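Local structure of antibiotic resistance protein (Deinococcus radiodurans, 2VLI) at residues P6-N11 and H107-I112; E27-S32 and V169-A174; F33-E38 and L80-S85. The protein probably acts as a phosphotransferase of the P-loop NTPase class that gives resistance to tunicamycin, presumably by phosphorylating the antibiotic. All coordinates share one frame; numbering follows the deposited sequence.

In the fold
Followed from the N terminus, the chain lays down strand 7-11 first, runs through helix 20-28 into 27-32 and then enters 33-38. The first long-range closure comes at 80-85, where interaction 3 ties the edge strand 33-34 to strand 80-84. Interaction 1 closes next, when 107-112 pairs with 6-11. The last is interaction 2, in which 169-174, after the final helix, returns to the C-terminal part of helix 20-28. The loop of interaction 3 thus lies within both others, whereas interactions 1 and 2 cross. Strands 7-11 and 80-84 are sheet neighbours, joining interactions 1 and 3; I8 also packs against L29 and L171, linking interaction 1 to interaction 2.

Interaction 1 of 3, residues P6-N11 and H107-I112; sequences PIIWIN and HHFTLI
H107, N11 and F109 bury the largest areas in this pairing of two parallel strands of a P-loop NTPase sheet with strand order 2-3-1-4-5, in which 7-11 is the central strand and 107-112 its neighbour. H107 and F109 each spend both backbone polar groups on the partner strand. The N of H107 reaches I7 O at 2.9 Å and its O takes the N of W9, while the N of F109 reaches W9 O and its O takes the N of N11 at 2.8 Å. N11 O then accepts the N of L111, so five bonds alternate in direction along the ladder.

On one face, I8 and I10 lie with H107 and F109. The H107 imidazole presents its edge to I7 O, and the F109 ring meets I8 CG2 at its edge, CE2 lying 4.3 Å from that methyl. The terminal helix 158-169 packs here, I165 touching both I8 and F109. I10 CG2 continues the apolar row toward L111 CD1, 3.9 Å away.

The other face carries W9, H108, N11 and T110. N11 has its CG anti to the backbone N (chi1 -174°). Its side chain and that of T110 lie side by side, pointing the same way. N11 OD1 accepts from I86 N, and T110 OG1 bonds F147 O. N11 ND2, itself hydrogen-bonded elsewhere, comes within 3.6 Å of T110 OG1.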
loop_
_atom_site.group_PDB
_atom_site.type_symbol
_atom_site.label_atom_id
_atom_site.label_comp_id
_atom_site.label_asym_id
_atom_site.label_seq_id
_atom_site.Cartn_x
_atom_site.Cartn_y
_atom_site.Cartn_z
ATOM N N PRO A 6 26.813 0.109 -11.543
ATOM C CA PRO A 6 25.568 0.548 -10.900
ATOM C C PRO A 6 24.306 -0.188 -11.354
ATOM O O PRO A 6 24.164 -0.500 -12.520
ATOM C CB PRO A 6 25.457 2.017 -11.311
ATOM C CG PRO A 6 26.834 2.415 -11.710
ATOM C CD PRO A 6 27.445 1.189 -12.309
ATOM N N ILE A 7 23.387 -0.407 -10.419
ATOM C CA ILE A 7 22.048 -0.949 -10.728
ATOM C C ILE A 7 21.001 0.162 -10.586
ATOM O O ILE A 7 20.872 0.756 -9.505
ATOM C CB ILE A 7 21.725 -2.165 -9.825
ATOM C CG1 ILE A 7 22.767 -3.277 -10.079
ATOM C CG2 ILE A 7 20.313 -2.715 -10.108
ATOM C CD1 ILE A 7 22.634 -4.487 -9.164
ATOM N N ILE A 8 20.291 0.477 -11.671
ATOM C CA ILE A 8 19.278 1.553 -11.654
ATOM C C ILE A 8 17.899 0.895 -11.684
ATOM O O ILE A 8 17.538 0.311 -12.663
ATOM C CB ILE A 8 19.452 2.517 -12.821
ATOM C CG1 ILE A 8 20.888 3.036 -12.870
ATOM C CG2 ILE A 8 18.520 3.665 -12.733
ATOM C CD1 ILE A 8 21.245 3.681 -14.203
ATOM N N TRP A 9 17.168 0.997 -10.583
ATOM C CA TRP A 9 15.963 0.234 -10.337
ATOM C C TRP A 9 14.833 1.250 -10.346
ATOM O O TRP A 9 14.813 2.161 -9.531
ATOM C CB TRP A 9 16.111 -0.419 -8.980
ATOM C CG TRP A 9 14.910 -1.132 -8.449
ATOM C CD1 TRP A 9 13.787 -0.565 -7.921
ATOM C CD2 TRP A 9 14.753 -2.551 -8.280
ATOM N NE1 TRP A 9 12.935 -1.526 -7.464
ATOM C CE2 TRP A 9 13.505 -2.759 -7.652
ATOM C CE3 TRP A 9 15.549 -3.662 -8.580
ATOM C CZ2 TRP A 9 13.009 -4.033 -7.362
ATOM C CZ3 TRP A 9 15.046 -4.950 -8.267
ATOM C CH2 TRP A 9 13.793 -5.116 -7.682
ATOM N N ILE A 10 13.943 1.135 -11.310
ATOM C CA ILE A 10 12.945 2.145 -11.556
ATOM C C ILE A 10 11.526 1.579 -11.474
ATOM O O ILE A 10 11.100 0.808 -12.336
ATOM C CB ILE A 10 13.149 2.788 -12.957
ATOM C CG1 ILE A 10 14.542 3.395 -13.042
ATOM C CG2 ILE A 10 12.039 3.842 -13.237
ATOM C CD1 ILE A 10 15.012 3.704 -14.479
ATOM N N ASN A 11 10.798 1.969 -10.432
ATOM C CA ASN A 11 9.442 1.551 -10.226
ATOM C C ASN A 11 8.518 2.636 -10.750
ATOM O O ASN A 11 8.795 3.816 -10.598
ATOM C CB ASN A 11 9.181 1.328 -8.754
ATOM C CG ASN A 11 7.802 0.744 -8.485
ATOM O OD1 ASN A 11 7.232 0.028 -9.319
ATOM N ND2 ASN A 11 7.238 1.093 -7.350
ATOM N N HIS A 107 20.293 1.739 -6.862
ATOM C CA HIS A 107 19.672 3.048 -6.883
ATOM C C HIS A 107 18.217 2.890 -7.250
ATOM O O HIS A 107 17.871 2.694 -8.417
ATOM C CB HIS A 107 20.352 3.908 -7.927
ATOM C CG HIS A 107 21.796 4.148 -7.645
ATOM N ND1 HIS A 107 22.232 5.125 -6.771
ATOM C CD2 HIS A 107 22.913 3.540 -8.121
ATOM C CE1 HIS A 107 23.551 5.118 -6.730
ATOM N NE2 HIS A 107 23.991 4.178 -7.552
ATOM N N HIS A 108 17.371 2.975 -6.248
ATOM C CA HIS A 108 15.996 2.718 -6.416
ATOM C C HIS A 108 15.130 3.982 -6.373
ATOM O O HIS A 108 15.252 4.830 -5.472
ATOM C CB HIS A 108 15.526 1.675 -5.452
ATOM C CG HIS A 108 15.778 1.981 -4.028
ATOM N ND1 HIS A 108 14.878 2.671 -3.249
ATOM C CD2 HIS A 108 16.815 1.661 -3.220
ATOM C CE1 HIS A 108 15.352 2.760 -2.016
ATOM N NE2 HIS A 108 16.524 2.141 -1.971
ATOM N N PHE A 109 14.265 4.060 -7.361
ATOM C CA PHE A 109 13.417 5.199 -7.623
ATOM C C PHE A 109 12.023 4.749 -7.872
ATOM O O PHE A 109 11.806 3.666 -8.471
ATOM C CB PHE A 109 13.888 5.932 -8.902
ATOM C CG PHE A 109 15.278 6.437 -8.833
ATOM C CD1 PHE A 109 15.579 7.570 -8.070
ATOM C CD2 PHE A 109 16.327 5.757 -9.475
ATOM C CE1 PHE A 109 16.862 8.038 -7.994
ATOM C CE2 PHE A 109 17.617 6.218 -9.391
ATOM C CZ PHE A 109 17.902 7.353 -8.680
ATOM N N THR A 110 11.054 5.599 -7.493
ATOM C CA THR A 110 9.636 5.440 -7.851
ATOM C C THR A 110 9.181 6.708 -8.581
ATOM O O THR A 110 9.407 7.810 -8.105
ATOM C CB THR A 110 8.780 5.157 -6.602
ATOM O OG1 THR A 110 9.172 3.888 -6.054
ATOM C CG2 THR A 110 7.260 5.111 -6.893
ATOM N N LEU A 111 8.638 6.529 -9.780
ATOM C CA LEU A 111 8.123 7.643 -10.578
ATOM C C LEU A 111 6.791 8.049 -10.090
ATOM O O LEU A 111 5.858 7.247 -10.058
ATOM C CB LEU A 111 8.011 7.255 -12.033
ATOM C CG LEU A 111 9.307 6.700 -12.597
ATOM C CD1 LEU A 111 9.227 6.475 -14.095
ATOM C CD2 LEU A 111 10.483 7.598 -12.240
ATOM N N ILE A 112 6.694 9.329 -9.722
ATOM C CA ILE A 112 5.429 9.967 -9.393
ATOM C C ILE A 112 4.915 10.718 -10.618
ATOM O O ILE A 112 5.380 11.807 -10.935
ATOM C CB ILE A 112 5.574 10.956 -8.233
ATOM C CG1 ILE A 112 6.235 10.274 -7.022
ATOM C CG2 ILE A 112 4.202 11.596 -7.902
ATOM C CD1 ILE A 112 5.623 8.899 -6.701
#

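Interaction 2 of 3, residues E27-S32 and V169-A174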
loop_
_atom_site.group_PDB
_atom_site.type_symbol
_atom_site.label_atom_id
_atom_site.label_comp_id
_atom_site.label_asym_id
_atom_site.label_seq_id
_atom_site.Cartn_x
_atom_site.Cartn_y
_atom_site.Cartn_z
ATOM N N GLU A 27 19.625 3.554 -24.015
ATOM C CA GLU A 27 20.160 4.129 -25.273
ATOM C C GLU A 27 21.291 5.119 -25.030
ATOM O O GLU A 27 22.088 5.364 -25.927
ATOM C CB GLU A 27 19.092 4.859 -26.054
ATOM C CG GLU A 27 17.901 4.072 -26.545
ATOM C CD GLU A 27 16.796 5.014 -27.124
ATOM O OE1 GLU A 27 16.692 6.202 -26.684
ATOM O OE2 GLU A 27 16.040 4.582 -28.042
ATOM N N ARG A 28 21.370 5.678 -23.820
ATOM C CA ARG A 28 22.365 6.708 -23.493
ATOM C C ARG A 28 23.403 6.317 -22.462
ATOM O O ARG A 28 24.212 7.153 -22.036
ATOM C CB ARG A 28 21.646 7.978 -23.072
ATOM C CG ARG A 28 20.687 8.456 -24.161
ATOM C CD ARG A 28 19.993 9.755 -23.834
ATOM N NE ARG A 28 20.951 10.801 -23.518
ATOM C CZ ARG A 28 20.642 11.970 -22.960
ATOM N NH1 ARG A 28 19.382 12.261 -22.680
ATOM N NH2 ARG A 28 21.597 12.848 -22.686
ATOM N N LEU A 29 23.393 5.048 -22.060
ATOM C CA LEU A 29 24.447 4.485 -21.233
ATOM C C LEU A 29 25.076 3.316 -21.958
ATOM O O LEU A 29 24.609 2.179 -21.815
ATOM C CB LEU A 29 23.881 3.973 -19.899
ATOM C CG LEU A 29 23.538 5.041 -18.879
ATOM C CD1 LEU A 29 22.660 4.421 -17.790
ATOM C CD2 LEU A 29 24.820 5.658 -18.307
ATOM N N PRO A 30 26.156 3.566 -22.723
ATOM C CA PRO A 30 26.779 2.435 -23.421
ATOM C C PRO A 30 27.276 1.352 -22.460
ATOM O O PRO A 30 27.808 1.657 -21.364
ATOM C CB PRO A 30 27.939 3.098 -24.223
ATOM C CG PRO A 30 27.530 4.547 -24.345
ATOM C CD PRO A 30 26.860 4.835 -22.995
ATOM N N GLY A 31 27.064 0.097 -22.854
ATOM C CA GLY A 31 27.402 -1.076 -22.023
ATOM C C GLY A 31 26.265 -1.522 -21.097
ATOM O O GLY A 31 26.375 -2.549 -20.418
ATOM N N SER A 32 25.189 -0.747 -21.049
ATOM C CA SER A 32 24.094 -0.995 -20.128
ATOM C C SER A 32 23.210 -2.141 -20.615
ATOM O O SER A 32 23.259 -2.539 -21.759
ATOM C CB SER A 32 23.264 0.288 -19.901
ATOM O OG SER A 32 22.516 0.655 -21.048
ATOM N N VAL A 169 22.160 9.658 -9.662
ATOM C CA VAL A 169 23.080 8.533 -9.406
ATOM C C VAL A 169 24.562 8.808 -9.766
ATOM O O VAL A 169 25.425 7.965 -9.542
ATOM C CB VAL A 169 22.582 7.244 -10.096
ATOM C CG1 VAL A 169 21.119 6.993 -9.726
ATOM C CG2 VAL A 169 22.707 7.328 -11.570
ATOM N N GLY A 170 24.848 9.973 -10.336
ATOM C CA GLY A 170 26.241 10.373 -10.608
ATOM C C GLY A 170 26.799 9.820 -11.911
ATOM O O GLY A 170 27.998 9.627 -12.037
ATOM N N LEU A 171 25.915 9.607 -12.884
ATOM C CA LEU A 171 26.263 8.991 -14.161
ATOM C C LEU A 171 26.205 10.001 -15.286
ATOM O O LEU A 171 25.303 10.836 -15.344
ATOM C CB LEU A 171 25.300 7.834 -14.488
ATOM C CG LEU A 171 25.583 6.411 -13.975
ATOM C CD1 LEU A 171 24.683 5.436 -14.727
ATOM C CD2 LEU A 171 27.070 6.006 -14.127
ATOM N N THR A 172 27.157 9.880 -16.206
ATOM C CA THR A 172 27.214 10.722 -17.399
ATOM C C THR A 172 26.501 10.025 -18.535
ATOM O O THR A 172 26.823 8.890 -18.841
ATOM C CB THR A 172 28.705 11.020 -17.759
ATOM O OG1 THR A 172 29.153 12.105 -16.932
ATOM C CG2 THR A 172 28.879 11.377 -19.240
ATOM N N LEU A 173 25.506 10.686 -19.111
ATOM C CA LEU A 173 24.791 10.157 -20.251
ATOM C C LEU A 173 25.484 10.532 -21.566
ATOM O O LEU A 173 26.009 11.648 -21.726
ATOM C CB LEU A 173 23.341 10.659 -20.280
ATOM C CG LEU A 173 22.382 10.242 -19.152
ATOM C CD1 LEU A 173 20.990 10.628 -19.527
ATOM C CD2 LEU A 173 22.471 8.743 -18.861
ATOM N N ALA A 174 25.499 9.587 -22.496
ATOM C CA ALA A 174 25.784 9.899 -23.894
ATOM C C ALA A 174 24.672 10.817 -24.397
ATOM O O ALA A 174 23.619 10.869 -23.807
ATOM C CB ALA A 174 25.854 8.637 -24.728
#
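R28 and A174 are joined by hydrogen bonds in both senses, backbone to backbone and side chain to backbone. The N of A174 donates to R28 O at 2.8 Å, in the plane of that carbonyl. In return the R28 side chain grips A174 O with two N-H groups: NE, 2.7 Å away, makes the stronger bond, with the oxygen in the guanidinium plane, and NH2 adds a weak one at 3.0 Å. A bend in the arginine chain (chi3 55°) carries NE to this oxygen.

On another branch, NH1 of R28 forms a salt bridge with E163 and a hydrogen bond with Q159, both on helix 158-169. The arginine therefore ties the C-terminal part of helix 20-28, the helix that follows the P-loop in this fold, to the last helix as well as to the tail beyond it. That tail starts in a Schellman motif, G170 leaving the helix with positive phi. In the other segment, L29 to S32 form a type II beta turn in which L29 O accepts from both the N and the OG of S32.

Van der Waals packing completes the contact. L173 CD1 puts a methyl over the centre of one guanidinium face, 3.7 Å from R28 CZ. L173 CD2 packs on L29 CG. L29 and L171 cross at about a right angle, CD2 of L29 lying 3.6 Å from CD1 of L171.

Interaction 3 of 3, residues F33-E38 and L80-S85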
loop_
_atom_site.group_PDB
_atom_site.type_symbol
_atom_site.label_atom_id
_atom_site.label_comp_id
_atom_site.label_asym_id
_atom_site.label_seq_id
_atom_site.Cartn_x
_atom_site.Cartn_y
_atom_site.Cartn_z
ATOM N N PHE A 33 22.448 -2.730 -19.703
ATOM C CA PHE A 33 21.610 -3.878 -20.052
ATOM C C PHE A 33 20.298 -3.718 -19.307
ATOM O O PHE A 33 20.324 -3.388 -18.125
ATOM C CB PHE A 33 22.307 -5.195 -19.663
ATOM C CG PHE A 33 21.490 -6.436 -19.939
ATOM C CD1 PHE A 33 20.747 -7.033 -18.926
ATOM C CD2 PHE A 33 21.501 -7.032 -21.191
ATOM C CE1 PHE A 33 20.002 -8.184 -19.165
ATOM C CE2 PHE A 33 20.748 -8.160 -21.443
ATOM C CZ PHE A 33 19.998 -8.752 -20.416
ATOM N N VAL A 34 19.190 -3.925 -20.009
ATOM C CA VAL A 34 17.882 -3.859 -19.426
ATOM C C VAL A 34 17.443 -5.262 -18.949
ATOM O O VAL A 34 17.165 -6.165 -19.734
ATOM C CB VAL A 34 16.842 -3.253 -20.388
ATOM C CG1 VAL A 34 15.525 -3.106 -19.680
ATOM C CG2 VAL A 34 17.263 -1.849 -20.901
ATOM N N PHE A 35 17.425 -5.423 -17.633
ATOM C CA PHE A 35 16.978 -6.630 -16.962
ATOM C C PHE A 35 15.489 -6.543 -16.697
ATOM O O PHE A 35 15.043 -5.681 -15.951
ATOM C CB PHE A 35 17.765 -6.753 -15.679
ATOM C CG PHE A 35 17.456 -7.963 -14.856
ATOM C CD1 PHE A 35 18.370 -9.042 -14.810
ATOM C CD2 PHE A 35 16.320 -8.028 -14.082
ATOM C CE1 PHE A 35 18.139 -10.134 -13.983
ATOM C CE2 PHE A 35 16.100 -9.109 -13.271
ATOM C CZ PHE A 35 17.021 -10.181 -13.255
ATOM N N GLU A 36 14.705 -7.427 -17.312
ATOM C CA GLU A 36 13.242 -7.357 -17.275
ATOM C C GLU A 36 12.683 -8.449 -16.404
ATOM O O GLU A 36 12.600 -9.589 -16.855
ATOM C CB GLU A 36 12.638 -7.500 -18.669
ATOM C CG GLU A 36 13.276 -6.585 -19.652
ATOM C CD GLU A 36 12.517 -6.468 -20.949
ATOM O OE1 GLU A 36 12.254 -7.516 -21.617
ATOM O OE2 GLU A 36 12.224 -5.300 -21.317
ATOM N N PRO A 37 12.290 -8.120 -15.148
ATOM C CA PRO A 37 11.840 -9.092 -14.164
ATOM C C PRO A 37 10.656 -9.910 -14.607
ATOM O O PRO A 37 10.461 -11.021 -14.157
ATOM C CB PRO A 37 11.420 -8.227 -12.974
ATOM C CG PRO A 37 12.186 -6.999 -13.146
ATOM C CD PRO A 37 12.300 -6.762 -14.594
ATOM N N GLU A 38 9.842 -9.356 -15.477
ATOM C CA GLU A 38 8.725 -10.103 -16.002
ATOM C C GLU A 38 9.122 -11.406 -16.738
ATOM O O GLU A 38 8.324 -12.326 -16.786
ATOM C CB GLU A 38 7.869 -9.206 -16.920
ATOM C CG GLU A 38 8.671 -8.513 -18.026
ATOM C CD GLU A 38 9.222 -7.072 -17.648
ATOM O OE1 GLU A 38 10.010 -6.900 -16.705
ATOM O OE2 GLU A 38 8.898 -6.099 -18.372
ATOM N N LEU A 80 23.211 -1.828 -14.871
ATOM C CA LEU A 80 22.095 -2.720 -14.970
ATOM C C LEU A 80 20.821 -1.901 -14.693
ATOM O O LEU A 80 20.710 -1.300 -13.628
ATOM C CB LEU A 80 22.314 -3.835 -13.963
ATOM C CG LEU A 80 21.677 -5.204 -14.156
ATOM C CD1 LEU A 80 21.882 -5.763 -15.593
ATOM C CD2 LEU A 80 22.288 -6.142 -13.144
ATOM N N ILE A 81 19.907 -1.853 -15.662
ATOM C CA ILE A 81 18.654 -1.084 -15.570
ATOM C C ILE A 81 17.465 -2.019 -15.382
ATOM O O ILE A 81 17.239 -2.914 -16.173
ATOM C CB ILE A 81 18.406 -0.221 -16.816
ATOM C CG1 ILE A 81 19.623 0.655 -17.126
ATOM C CG2 ILE A 81 17.126 0.575 -16.640
ATOM C CD1 ILE A 81 19.754 1.148 -18.614
ATOM N N VAL A 82 16.714 -1.832 -14.311
ATOM C CA VAL A 82 15.624 -2.749 -13.957
ATOM C C VAL A 82 14.278 -2.002 -13.829
ATOM O O VAL A 82 14.020 -1.431 -12.793
ATOM C CB VAL A 82 15.935 -3.451 -12.590
ATOM C CG1 VAL A 82 14.880 -4.501 -12.279
ATOM C CG2 VAL A 82 17.411 -3.995 -12.531
ATOM N N PRO A 83 13.407 -2.043 -14.860
ATOM C CA PRO A 83 12.048 -1.487 -14.770
ATOM C C PRO A 83 11.115 -2.452 -14.045
ATOM O O PRO A 83 11.040 -3.608 -14.412
ATOM C CB PRO A 83 11.610 -1.326 -16.229
ATOM C CG PRO A 83 12.588 -2.117 -17.065
ATOM C CD PRO A 83 13.620 -2.751 -16.139
ATOM N N VAL A 84 10.400 -1.959 -13.028
ATOM C CA VAL A 84 9.436 -2.716 -12.287
ATOM C C VAL A 84 8.181 -1.884 -12.135
ATOM O O VAL A 84 8.186 -0.693 -12.372
ATOM C CB VAL A 84 9.946 -3.144 -10.895
ATOM C CG1 VAL A 84 11.176 -3.964 -11.035
ATOM C CG2 VAL A 84 10.266 -1.958 -10.028
ATOM N N SER A 85 7.099 -2.560 -11.814
ATOM C CA SER A 85 5.805 -1.955 -11.547
ATOM C C SER A 85 5.243 -2.644 -10.344
ATOM O O SER A 85 4.641 -3.715 -10.462
ATOM C CB SER A 85 4.877 -2.186 -12.714
ATOM O OG SER A 85 4.239 -0.966 -13.023
HETATM O O HOH W 1 8.921 -4.929 -15.317
#
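F33 and I81 are joined by an almost straight hydrogen bond, I81 N to F33 O at 2.9 Å and 177°. The next rung, F35 N to I81 O, has the same length but bends to 146°. A water then bridges the segments further along, donating to E38 OE1 at 2.6 Å and to P83 O at 2.7 Å.

Between that rung and the water, prolines stand where a parallel ladder would place its next two N-H donors. F35 O faces P83 CD, 3.3 Å away, and P83 O faces P37 CD at 3.4 Å. The backbones diverge from there toward the N-terminal end of helix 38-46. Strands 33-34 and 80-84, the first of them outermost in the sheet, are consecutive parallel strands joined by a helical beta-alpha-beta crossover.

Side chains pack on both faces. The F33 ring, its CG anti to the backbone N (chi1 178°), lies alongside L80 and takes the leucine CD1 at its edge, 3.7 Å from F33 CD1. P37 CG wedges against V82 CG1, 3.8 Å off, and against CG1 of V84. Helix 61-75 backs F35, P37 and L80. V34 crosses P83 at about a right angle on the opposite face, where helix 20-28 packs on V34, I81 and P83.

With a tertiary amide nitrogen, lacking N-H, at both P83 and P37, the ladder cannot make its next two bonds, to F35 O and P83 O; the water donates one hydrogen bond to P83 O, its other going to E38 OE1.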